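Local coordinates for BexL (Amycolatopsis orientalis, PDB 4XRW), which probably catalyses the aromatisation and cyclisation of a nascent polyketide in the type II synthase pathway to BE-7585A, as a di-domain aromatase/cyclase of helix-grip fold, at residues E36-V41 with R93-H98; G111-E116 with A123-L128; T178-A183 with G273-S278; R245-Q250 with T261-F266. All coordinates share one frame; numbering follows the deposited sequence.

Contact 1 of 4, residues E36-V41 with R93-H98; sequences EVYRLV and RRISFH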
# COMPACT_ATOMS: atom_id res chain seq x y z
N GLU A 36 7.68 18.65 -0.93
CA GLU A 36 6.90 17.59 -0.32
C GLU A 36 6.48 16.53 -1.34
O GLU A 36 6.54 15.33 -1.03
CB GLU A 36 5.66 18.18 0.37
CG GLU A 36 4.77 17.14 1.08
CD GLU A 36 5.50 16.32 2.17
OE1 GLU A 36 6.71 16.54 2.43
OE2 GLU A 36 4.85 15.43 2.77
N VAL A 37 6.10 16.95 -2.55
CA VAL A 37 5.75 15.98 -3.58
C VAL A 37 6.98 15.15 -3.90
O VAL A 37 6.89 13.93 -4.00
CB VAL A 37 5.21 16.65 -4.84
CG1 VAL A 37 4.97 15.64 -5.95
CG2 VAL A 37 3.91 17.40 -4.52
N TYR A 38 8.12 15.82 -4.07
CA TYR A 38 9.38 15.13 -4.32
C TYR A 38 9.64 14.11 -3.23
O TYR A 38 9.97 12.95 -3.53
CB TYR A 38 10.57 16.09 -4.37
CG TYR A 38 11.89 15.34 -4.48
CD1 TYR A 38 12.38 14.94 -5.72
CD2 TYR A 38 12.62 15.00 -3.35
CE1 TYR A 38 13.57 14.23 -5.82
CE2 TYR A 38 13.80 14.31 -3.45
CZ TYR A 38 14.27 13.93 -4.68
OH TYR A 38 15.46 13.23 -4.77
N ARG A 39 9.49 14.53 -1.99
CA ARG A 39 9.75 13.65 -0.84
C ARG A 39 8.85 12.42 -0.86
O ARG A 39 9.30 11.34 -0.50
CB ARG A 39 9.55 14.41 0.47
CG ARG A 39 9.90 13.58 1.70
CD ARG A 39 9.50 14.29 3.00
NE ARG A 39 8.07 14.17 3.30
CZ ARG A 39 7.49 13.08 3.80
NH1 ARG A 39 8.20 11.97 4.05
NH2 ARG A 39 6.18 13.08 4.04
N LEU A 40 7.60 12.57 -1.28
CA LEU A 40 6.66 11.44 -1.23
C LEU A 40 6.97 10.39 -2.29
O LEU A 40 6.74 9.18 -2.09
CB LEU A 40 5.22 11.94 -1.38
CG LEU A 40 4.67 12.75 -0.19
CD1 LEU A 40 3.45 13.55 -0.59
CD2 LEU A 40 4.30 11.84 0.97
N VAL A 41 7.52 10.82 -3.42
CA VAL A 41 7.92 9.89 -4.45
C VAL A 41 9.32 9.36 -4.18
O VAL A 41 9.64 8.20 -4.50
CB VAL A 41 7.84 10.54 -5.83
CG1 VAL A 41 8.21 9.54 -6.94
CG2 VAL A 41 6.42 11.11 -6.06
N ARG A 93 15.05 18.15 -7.96
CA ARG A 93 13.78 17.47 -7.74
C ARG A 93 13.49 16.55 -8.93
O ARG A 93 12.43 16.63 -9.54
CB ARG A 93 12.64 18.48 -7.52
CG ARG A 93 12.89 19.46 -6.35
CD ARG A 93 11.69 20.35 -6.09
NE ARG A 93 12.01 21.52 -5.28
CZ ARG A 93 12.50 22.66 -5.77
NH1 ARG A 93 12.74 22.80 -7.07
NH2 ARG A 93 12.75 23.67 -4.95
N ARG A 94 14.46 15.70 -9.26
CA ARG A 94 14.30 14.71 -10.33
C ARG A 94 14.59 13.32 -9.82
O ARG A 94 15.49 13.12 -8.99
CB ARG A 94 15.23 14.99 -11.53
CG ARG A 94 14.89 16.25 -12.33
CD ARG A 94 15.96 16.59 -13.40
NE ARG A 94 15.82 15.89 -14.69
CZ ARG A 94 16.51 14.80 -15.06
NH1 ARG A 94 17.37 14.23 -14.23
NH2 ARG A 94 16.32 14.27 -16.27
N ILE A 95 13.84 12.35 -10.33
CA ILE A 95 14.03 10.94 -10.02
C ILE A 95 13.98 10.17 -11.34
O ILE A 95 12.94 10.14 -11.99
CB ILE A 95 12.95 10.39 -9.08
CG1 ILE A 95 12.93 11.18 -7.76
CG2 ILE A 95 13.23 8.90 -8.80
CD1 ILE A 95 11.76 10.91 -6.95
N SER A 96 15.09 9.57 -11.73
CA SER A 96 15.14 8.68 -12.89
C SER A 96 14.88 7.26 -12.45
O SER A 96 15.41 6.84 -11.41
CB SER A 96 16.50 8.76 -13.57
OG SER A 96 16.88 10.11 -13.71
N PHE A 97 14.09 6.52 -13.19
CA PHE A 97 13.87 5.12 -12.83
C PHE A 97 13.95 4.26 -14.07
O PHE A 97 13.74 4.74 -15.18
CB PHE A 97 12.53 4.93 -12.11
CG PHE A 97 11.33 5.46 -12.88
CD1 PHE A 97 10.60 4.62 -13.70
CD2 PHE A 97 10.93 6.79 -12.75
CE1 PHE A 97 9.48 5.08 -14.39
CE2 PHE A 97 9.82 7.24 -13.42
CZ PHE A 97 9.10 6.42 -14.23
N HIS A 98 14.29 2.99 -13.87
CA HIS A 98 14.47 2.05 -14.96
C HIS A 98 13.96 0.68 -14.49
O HIS A 98 14.45 0.14 -13.51
CB HIS A 98 15.94 1.97 -15.37
CG HIS A 98 16.63 3.30 -15.38
ND1 HIS A 98 16.60 4.14 -16.47
CD2 HIS A 98 17.33 3.95 -14.42
CE1 HIS A 98 17.27 5.25 -16.19
NE2 HIS A 98 17.73 5.16 -14.95
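The Tyr38 ring lies against the turn into the facing strand, with CD1 3.5 Å from Arg93 CA and CE1 3.7 Å from Ile95 CG1. A chi1 of 174° sets CG anti to the backbone N and carries the ring off helix 34-42 toward the strand. It meets both residues obliquely, so that one aromatic group spans backbone and aliphatic surface alike. Farther along the helix Val41 takes over, its CG1 resting 3.8 Å from Ile95 CD1. The longer branch of the isoleucine, CG1 and CD1, thus reaches both helix residues, and a beta-branched residue suits a strand. This is the packing of a short helix on the curved antiparallel sheet of a helix-grip domain, the helix and strand segments running 26° apart. An alanine in place of Tyr38 would probably leave Ile95 CG1 and the Arg93 backbone without their aromatic cover and open a gap between helix and strand. Arg93 has a positive phi of 51° and forms a G1 beta bulge with Arg94. Its CB lies 4.0 Å from Tyr38 CD1, while the rest leads away to a salt bridge with Asp35. Val41 also touches Trp113, beside a bound MES molecule.

Contact 2 of 4, residues G111-E116 with A123-L128; sequences GTWIVE and AKVRLL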
# COMPACT_ATOMS: atom_id res chain seq x y z
N GLY A 111 11.88 6.04 -17.03
CA GLY A 111 11.10 7.24 -16.84
C GLY A 111 11.80 8.22 -15.93
O GLY A 111 12.87 7.94 -15.36
N THR A 112 11.19 9.39 -15.79
CA THR A 112 11.70 10.43 -14.95
C THR A 112 10.54 11.18 -14.34
O THR A 112 9.57 11.50 -15.05
CB THR A 112 12.60 11.44 -15.73
OG1 THR A 112 13.49 10.74 -16.60
CG2 THR A 112 13.42 12.27 -14.78
N TRP A 113 10.63 11.41 -13.04
CA TRP A 113 9.79 12.35 -12.32
C TRP A 113 10.55 13.66 -12.24
O TRP A 113 11.73 13.68 -11.91
CB TRP A 113 9.48 11.89 -10.89
CG TRP A 113 8.63 10.65 -10.81
CD1 TRP A 113 9.08 9.36 -10.70
CD2 TRP A 113 7.21 10.58 -10.83
NE1 TRP A 113 8.01 8.50 -10.65
CE2 TRP A 113 6.85 9.22 -10.74
CE3 TRP A 113 6.19 11.54 -10.93
CZ2 TRP A 113 5.53 8.79 -10.74
CZ3 TRP A 113 4.88 11.11 -10.92
CH2 TRP A 113 4.56 9.76 -10.83
N ILE A 114 9.85 14.76 -12.49
CA ILE A 114 10.44 16.09 -12.35
C ILE A 114 9.38 16.91 -11.65
O ILE A 114 8.26 17.03 -12.14
CB ILE A 114 10.82 16.73 -13.69
CG1 ILE A 114 11.75 15.84 -14.52
CG2 ILE A 114 11.52 18.06 -13.45
CD1 ILE A 114 11.79 16.20 -16.01
N VAL A 115 9.71 17.46 -10.49
CA VAL A 115 8.76 18.24 -9.73
C VAL A 115 9.21 19.70 -9.71
O VAL A 115 10.32 20.01 -9.29
CB VAL A 115 8.61 17.71 -8.32
CG1 VAL A 115 7.47 18.42 -7.63
CG2 VAL A 115 8.36 16.19 -8.35
N GLU A 116 8.33 20.59 -10.19
CA GLU A 116 8.66 22.01 -10.38
C GLU A 116 7.76 22.88 -9.50
O GLU A 116 6.54 22.70 -9.46
CB GLU A 116 8.52 22.40 -11.86
CG GLU A 116 9.56 21.70 -12.76
CD GLU A 116 9.34 21.91 -14.27
OE1 GLU A 116 8.27 22.45 -14.64
OE2 GLU A 116 10.23 21.52 -15.06
N ALA A 123 2.47 22.71 -7.06
CA ALA A 123 3.58 22.20 -7.87
C ALA A 123 3.11 21.53 -9.15
O ALA A 123 2.03 20.97 -9.21
CB ALA A 123 4.42 21.23 -7.05
N LYS A 124 3.98 21.59 -10.15
CA LYS A 124 3.78 20.89 -11.40
C LYS A 124 4.61 19.61 -11.38
O LYS A 124 5.82 19.65 -11.17
CB LYS A 124 4.20 21.76 -12.59
CG LYS A 124 3.90 21.14 -13.94
CD LYS A 124 4.49 21.97 -15.06
CE LYS A 124 4.26 21.35 -16.42
NZ LYS A 124 4.86 22.16 -17.52
N VAL A 125 3.94 18.49 -11.59
CA VAL A 125 4.58 17.18 -11.61
C VAL A 125 4.59 16.68 -13.03
O VAL A 125 3.55 16.53 -13.65
CB VAL A 125 3.87 16.18 -10.70
CG1 VAL A 125 4.56 14.80 -10.77
CG2 VAL A 125 3.85 16.72 -9.28
N ARG A 126 5.80 16.47 -13.54
CA ARG A 126 6.02 15.94 -14.86
C ARG A 126 6.49 14.49 -14.79
O ARG A 126 7.40 14.18 -14.02
CB ARG A 126 7.07 16.77 -15.58
CG ARG A 126 6.71 18.25 -15.63
CD ARG A 126 7.89 19.03 -16.13
NE ARG A 126 8.41 18.53 -17.40
CZ ARG A 126 9.63 18.76 -17.84
NH1 ARG A 126 10.45 19.50 -17.11
NH2 ARG A 126 10.04 18.25 -19.00
N LEU A 127 5.88 13.64 -15.61
CA LEU A 127 6.22 12.23 -15.65
C LEU A 127 6.60 11.89 -17.07
O LEU A 127 5.76 11.93 -17.97
CB LEU A 127 5.04 11.39 -15.15
CG LEU A 127 5.14 9.88 -15.29
CD1 LEU A 127 6.35 9.34 -14.56
CD2 LEU A 127 3.84 9.22 -14.79
N LEU A 128 7.87 11.58 -17.27
CA LEU A 128 8.41 11.24 -18.57
C LEU A 128 8.66 9.76 -18.70
O LEU A 128 9.06 9.13 -17.71
CB LEU A 128 9.72 11.95 -18.81
CG LEU A 128 9.66 13.47 -18.99
CD1 LEU A 128 9.20 14.19 -17.72
CD2 LEU A 128 11.07 13.95 -19.40
O HOH W 1 7.52 22.65 -17.18
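Leu127 CD1 sits over the six-membered ring of Trp113, 3.9 Å from its centroid and only 10° off the ring normal, a clear CH-pi contact. The two side chains run side by side from a non-hydrogen-bonded pair of antiparallel strands. With chi1 172° the leucine CG stands anti to its own N, and CD1 is thereby laid on the indole. Val125 comes from another direction, its CG1 at the edge of the same ring, 3.6 Å from CE3. Apolar groups suit this face, which Val115 continues, with Ala123 CB near its CG1.

The other face mixes charged groups with Ile114 and Leu128. Arg126 bends at chi3 (53°), bringing NH1 within 2.9 Å of Glu116 OE2 in a salt bridge; the nitrogen approaches from above the carboxylate plane. Ile114 CD1 lies over the guanidinium, 3.7 Å from NH1, and touches Leu128 CD1 as well. Lys124 is extended throughout, and its NZ reaches Glu116 OE1 through a water that donates to the carboxylate and accepts from the ammonium.

Six backbone hydrogen bonds, such as Leu128 N to Thr112 O at 2.8 Å, tie the hairpin. Arg126 NE pairs with Glu25 on strand 22-30, while strand 94-99 lies along the hairpin's other edge. On the apolar face, helix 138-166 packs on Trp113, Val125 and Leu127, and helix 34-42 on Val115; Trp113 NE1 donates to a bound MES, which may mark a pocket.

Contact 3 of 4, residues T178-A183 with G273-S278; sequences TVRIDA and GTTASS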
# COMPACT_ATOMS: atom_id res chain seq x y z
N THR A 178 0.06 -2.88 20.46
CA THR A 178 1.19 -3.75 20.72
C THR A 178 0.81 -4.71 21.84
O THR A 178 0.07 -4.34 22.74
CB THR A 178 2.44 -2.94 21.14
OG1 THR A 178 2.95 -2.23 20.01
CG2 THR A 178 3.52 -3.84 21.67
N VAL A 179 1.31 -5.94 21.74
CA VAL A 179 1.25 -6.87 22.87
C VAL A 179 2.55 -7.61 22.98
O VAL A 179 3.21 -7.92 21.99
CB VAL A 179 0.07 -7.86 22.74
CG1 VAL A 179 -1.22 -7.12 22.46
CG2 VAL A 179 0.30 -8.89 21.69
N ARG A 180 2.95 -7.90 24.22
CA ARG A 180 4.13 -8.71 24.45
C ARG A 180 3.71 -10.17 24.57
O ARG A 180 2.74 -10.48 25.25
CB ARG A 180 4.87 -8.23 25.71
CG ARG A 180 5.11 -6.71 25.70
CD ARG A 180 6.51 -6.36 25.19
NE ARG A 180 7.55 -6.99 26.00
CZ ARG A 180 8.72 -6.42 26.32
NH1 ARG A 180 9.01 -5.20 25.89
NH2 ARG A 180 9.59 -7.09 27.06
N ILE A 181 4.43 -11.02 23.87
CA ILE A 181 4.13 -12.44 23.80
C ILE A 181 5.37 -13.22 24.17
O ILE A 181 6.41 -13.07 23.54
CB ILE A 181 3.65 -12.85 22.41
CG1 ILE A 181 2.42 -12.01 22.04
CG2 ILE A 181 3.39 -14.39 22.35
CD1 ILE A 181 1.87 -12.25 20.64
N ASP A 182 5.28 -14.07 25.19
CA ASP A 182 6.47 -14.81 25.58
C ASP A 182 6.57 -16.12 24.80
O ASP A 182 6.30 -17.21 25.32
CB ASP A 182 6.51 -15.04 27.10
CG ASP A 182 7.94 -15.12 27.64
OD1 ASP A 182 8.10 -14.94 28.87
OD2 ASP A 182 8.90 -15.32 26.84
N ALA A 183 6.95 -15.99 23.53
CA ALA A 183 7.14 -17.10 22.62
C ALA A 183 8.03 -16.61 21.46
O ALA A 183 8.17 -15.41 21.29
CB ALA A 183 5.80 -17.61 22.10
N GLY A 273 11.38 -12.70 24.82
CA GLY A 273 10.03 -12.70 24.26
C GLY A 273 9.89 -12.11 22.85
O GLY A 273 10.88 -11.88 22.16
N THR A 274 8.65 -11.88 22.43
CA THR A 274 8.34 -11.21 21.15
C THR A 274 7.49 -9.98 21.45
O THR A 274 6.57 -10.08 22.27
CB THR A 274 7.55 -12.17 20.19
OG1 THR A 274 8.42 -13.22 19.72
CG2 THR A 274 6.93 -11.43 19.00
N THR A 275 7.75 -8.82 20.82
CA THR A 275 6.72 -7.79 20.87
C THR A 275 6.07 -7.74 19.48
O THR A 275 6.73 -7.61 18.45
CB THR A 275 7.24 -6.41 21.37
OG1 THR A 275 7.04 -5.40 20.39
CG2 THR A 275 8.67 -6.48 21.79
N ALA A 276 4.77 -7.99 19.51
CA ALA A 276 3.95 -8.08 18.31
C ALA A 276 3.14 -6.81 18.22
O ALA A 276 2.50 -6.41 19.17
CB ALA A 276 3.03 -9.32 18.35
N SER A 277 3.15 -6.19 17.05
CA SER A 277 2.38 -5.00 16.84
C SER A 277 1.57 -5.05 15.56
O SER A 277 1.94 -5.73 14.63
CB SER A 277 3.32 -3.79 16.81
OG SER A 277 4.30 -3.95 15.80
N SER A 278 0.47 -4.31 15.57
CA SER A 278 -0.42 -4.12 14.44
C SER A 278 -0.57 -2.63 14.21
O SER A 278 -1.15 -1.93 15.07
CB SER A 278 -1.78 -4.74 14.71
OG SER A 278 -2.70 -4.52 13.68
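Thr274 OG1 donates to Ala183 O at 2.7 Å, the shortest hydrogen bond between the two segments, its oxygen tilted 17° from the carbonyl plane. A chi1 of -70° places OG1 beside the threonine's own backbone N, within reach of the chain as it turns away from strand 172-181. That N binds Ile181 O at 2.8 Å, so Thr274 holds both the last strand residue and the loop beyond it. Between them Asp182 is the centre of an inverse gamma turn. A valine in place of Thr274 would probably leave Ala183 O without this donor and the turn less firmly held.

Farther along, Val179 and Ala276 exchange two backbone hydrogen bonds. Ile181 CD1 rests 3.9 Å from the CB of the small Ala276. On the opposite, more exposed face Arg180 runs alongside Thr275, Arg180 CD lying 3.9 Å from Thr275 CB; long polar-ended chains suit it.

These antiparallel strands come first and last in the C-terminal domain's chain order but lie side by side in its helix-grip sheet. Helix 299-326 lies over Val179 and Ile181, Lys322 bonds Arg180 O, helix 185-193 touches Ala276, and strand 257-268 flanks 274-284 on its far side.

Contact 4 of 4, residues R245-Q250 with T261-F266; sequences RIVYKQ and TGRWDF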
# COMPACT_ATOMS: atom_id res chain seq x y z
N ARG A 245 7.60 -9.64 9.62
CA ARG A 245 6.77 -8.59 9.10
C ARG A 245 5.76 -9.08 8.10
O ARG A 245 6.06 -9.93 7.28
CB ARG A 245 7.64 -7.52 8.45
CG ARG A 245 6.91 -6.29 7.99
CD ARG A 245 7.93 -5.25 7.46
NE ARG A 245 8.72 -5.78 6.35
CZ ARG A 245 9.96 -5.41 6.03
NH1 ARG A 245 10.60 -4.48 6.74
NH2 ARG A 245 10.57 -5.98 4.99
N ILE A 246 4.57 -8.52 8.19
CA ILE A 246 3.53 -8.73 7.18
C ILE A 246 2.93 -7.36 6.89
O ILE A 246 2.41 -6.68 7.78
CB ILE A 246 2.42 -9.70 7.64
CG1 ILE A 246 2.98 -11.07 7.93
CG2 ILE A 246 1.31 -9.78 6.59
CD1 ILE A 246 2.04 -11.95 8.62
N VAL A 247 3.05 -6.93 5.63
CA VAL A 247 2.56 -5.64 5.19
C VAL A 247 1.35 -5.83 4.29
O VAL A 247 1.34 -6.78 3.49
CB VAL A 247 3.64 -4.85 4.39
CG1 VAL A 247 3.07 -3.48 3.97
CG2 VAL A 247 4.92 -4.67 5.20
N TYR A 248 0.33 -5.01 4.42
CA TYR A 248 -0.86 -5.22 3.60
C TYR A 248 -1.56 -3.95 3.23
O TYR A 248 -1.30 -2.86 3.79
CB TYR A 248 -1.85 -6.18 4.31
CG TYR A 248 -2.42 -5.66 5.61
CD1 TYR A 248 -3.64 -5.02 5.65
CD2 TYR A 248 -1.72 -5.83 6.81
CE1 TYR A 248 -4.18 -4.55 6.86
CE2 TYR A 248 -2.25 -5.37 8.02
CZ TYR A 248 -3.47 -4.72 8.02
OH TYR A 248 -4.02 -4.25 9.20
N LYS A 249 -2.42 -4.08 2.22
CA LYS A 249 -3.29 -3.02 1.77
C LYS A 249 -4.66 -3.59 1.51
O LYS A 249 -4.78 -4.66 0.87
CB LYS A 249 -2.76 -2.34 0.49
CG LYS A 249 -3.78 -1.42 -0.17
CD LYS A 249 -3.19 -0.64 -1.33
CE LYS A 249 -2.49 0.63 -0.89
NZ LYS A 249 -1.98 1.47 -2.05
N GLN A 250 -5.68 -2.89 2.00
CA GLN A 250 -7.07 -3.28 1.76
C GLN A 250 -7.48 -2.83 0.37
O GLN A 250 -7.36 -1.65 0.01
CB GLN A 250 -8.01 -2.68 2.81
CG GLN A 250 -9.38 -3.23 2.74
CD GLN A 250 -10.27 -2.87 3.95
OE1 GLN A 250 -9.77 -2.68 5.04
NE2 GLN A 250 -11.58 -2.82 3.75
N THR A 261 -4.05 0.84 4.87
CA THR A 261 -2.89 -0.01 4.82
C THR A 261 -2.55 -0.38 6.26
O THR A 261 -3.00 0.27 7.22
CB THR A 261 -1.69 0.69 4.17
OG1 THR A 261 -1.34 1.83 4.94
CG2 THR A 261 -1.99 1.13 2.76
N GLY A 262 -1.79 -1.44 6.41
CA GLY A 262 -1.36 -1.88 7.72
C GLY A 262 -0.10 -2.70 7.68
O GLY A 262 0.41 -3.07 6.61
N ARG A 263 0.43 -2.97 8.86
CA ARG A 263 1.67 -3.67 9.00
C ARG A 263 1.64 -4.44 10.35
O ARG A 263 1.32 -3.86 11.39
CB ARG A 263 2.83 -2.69 8.94
CG ARG A 263 4.18 -3.23 9.29
CD ARG A 263 5.19 -2.11 9.14
NE ARG A 263 6.57 -2.56 9.21
CZ ARG A 263 7.54 -2.19 8.36
NH1 ARG A 263 7.28 -1.36 7.34
NH2 ARG A 263 8.77 -2.66 8.53
N TRP A 264 1.95 -5.73 10.28
CA TRP A 264 2.22 -6.54 11.47
C TRP A 264 3.73 -6.64 11.62
O TRP A 264 4.41 -6.95 10.64
CB TRP A 264 1.63 -7.95 11.36
CG TRP A 264 0.15 -8.04 11.12
CD1 TRP A 264 -0.49 -8.06 9.91
CD2 TRP A 264 -0.87 -8.16 12.11
NE1 TRP A 264 -1.84 -8.15 10.09
CE2 TRP A 264 -2.10 -8.22 11.43
CE3 TRP A 264 -0.86 -8.20 13.50
CZ2 TRP A 264 -3.32 -8.33 12.10
CZ3 TRP A 264 -2.08 -8.32 14.17
CH2 TRP A 264 -3.28 -8.37 13.48
N ASP A 265 4.26 -6.43 12.82
CA ASP A 265 5.68 -6.59 13.09
C ASP A 265 5.86 -7.51 14.29
O ASP A 265 5.07 -7.46 15.22
CB ASP A 265 6.37 -5.26 13.34
CG ASP A 265 6.49 -4.43 12.08
OD1 ASP A 265 7.33 -4.76 11.21
OD2 ASP A 265 5.71 -3.46 11.96
N PHE A 266 6.85 -8.39 14.20
CA PHE A 266 7.14 -9.36 15.25
C PHE A 266 8.61 -9.23 15.53
O PHE A 266 9.45 -9.64 14.74
CB PHE A 266 6.77 -10.78 14.82
CG PHE A 266 5.41 -10.85 14.19
CD1 PHE A 266 4.28 -10.92 14.96
CD2 PHE A 266 5.27 -10.80 12.80
CE1 PHE A 266 3.03 -10.96 14.37
CE2 PHE A 266 4.01 -10.84 12.21
CZ PHE A 266 2.90 -10.92 13.00
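Tyr248 and Gly262 meet within an antiparallel beta hairpin, strands 245-250 and 257-268, in the middle of the C-terminal helix-grip sheet. Four backbone hydrogen bonds hold it, the shortest from Trp264 N to Ile246 O at 2.7 Å. The tyrosine CG stands between the backbone N and the carbonyl carbon (chi1 64°), and the ring lies over Gly262 of the neighbouring strand, so that Gly262 CA is 3.8 Å from the ring centroid in a CH-pi contact. A beta carbon on Gly262 would run into the ring, which is why the smallest residue suits this position.

The ring also reaches the indole of Trp264, CE2 lying 3.5 Å from NE1, with the planes turned 33° apart. Ile246 packs by CB against Trp264 CD1 at 4.0 Å and by CD1 at the edge of the Phe266 ring. Aromatic and branched residues thus make this face largely apolar.

The other face carries charged side chains beside Val247 and Thr261. Arg263 is extended from CG to NE; NE donates to the syn lone pair of Asp265 OD1, 3.1 Å away, and that oxygen lies in the guanidinium plane. Arg245 CG passes 3.6 Å from Asp265 OD1.

Helix 185-193 packs on Ile246, Trp264 and Phe266, and strands 231-241 and 274-284 flank the hairpin. From the N-terminal domain, strand 54-59 brings Phe56 against Arg245, Val247 and Arg263, and Lys249 NZ bonds the carbonyls of Pro48, Pro52 and Thr54.

Overall arrangement
The four contacts divide between two similar domains, each a seven-stranded antiparallel sheet with its helices. Contacts 1 and 2 lie in the first, their centres 8 Å apart, and share the neighbouring strands 94-99 and 106-117. Contacts 3 and 4 lie in the second, their centres 15 Å apart, joined where strands 257-268 and 274-284 adjoin. Along the chain contact 1 precedes contact 2, and contact 4 falls between the two halves of contact 3, which pairs the sheet's first and last strands in chain order. Contacts 2 and 3 stand 43 Å apart between centres, on opposite sides of the molecule, whereas contact 4 is near its centre, where the domains meet, consistent with a di-domain aromatase/cyclase.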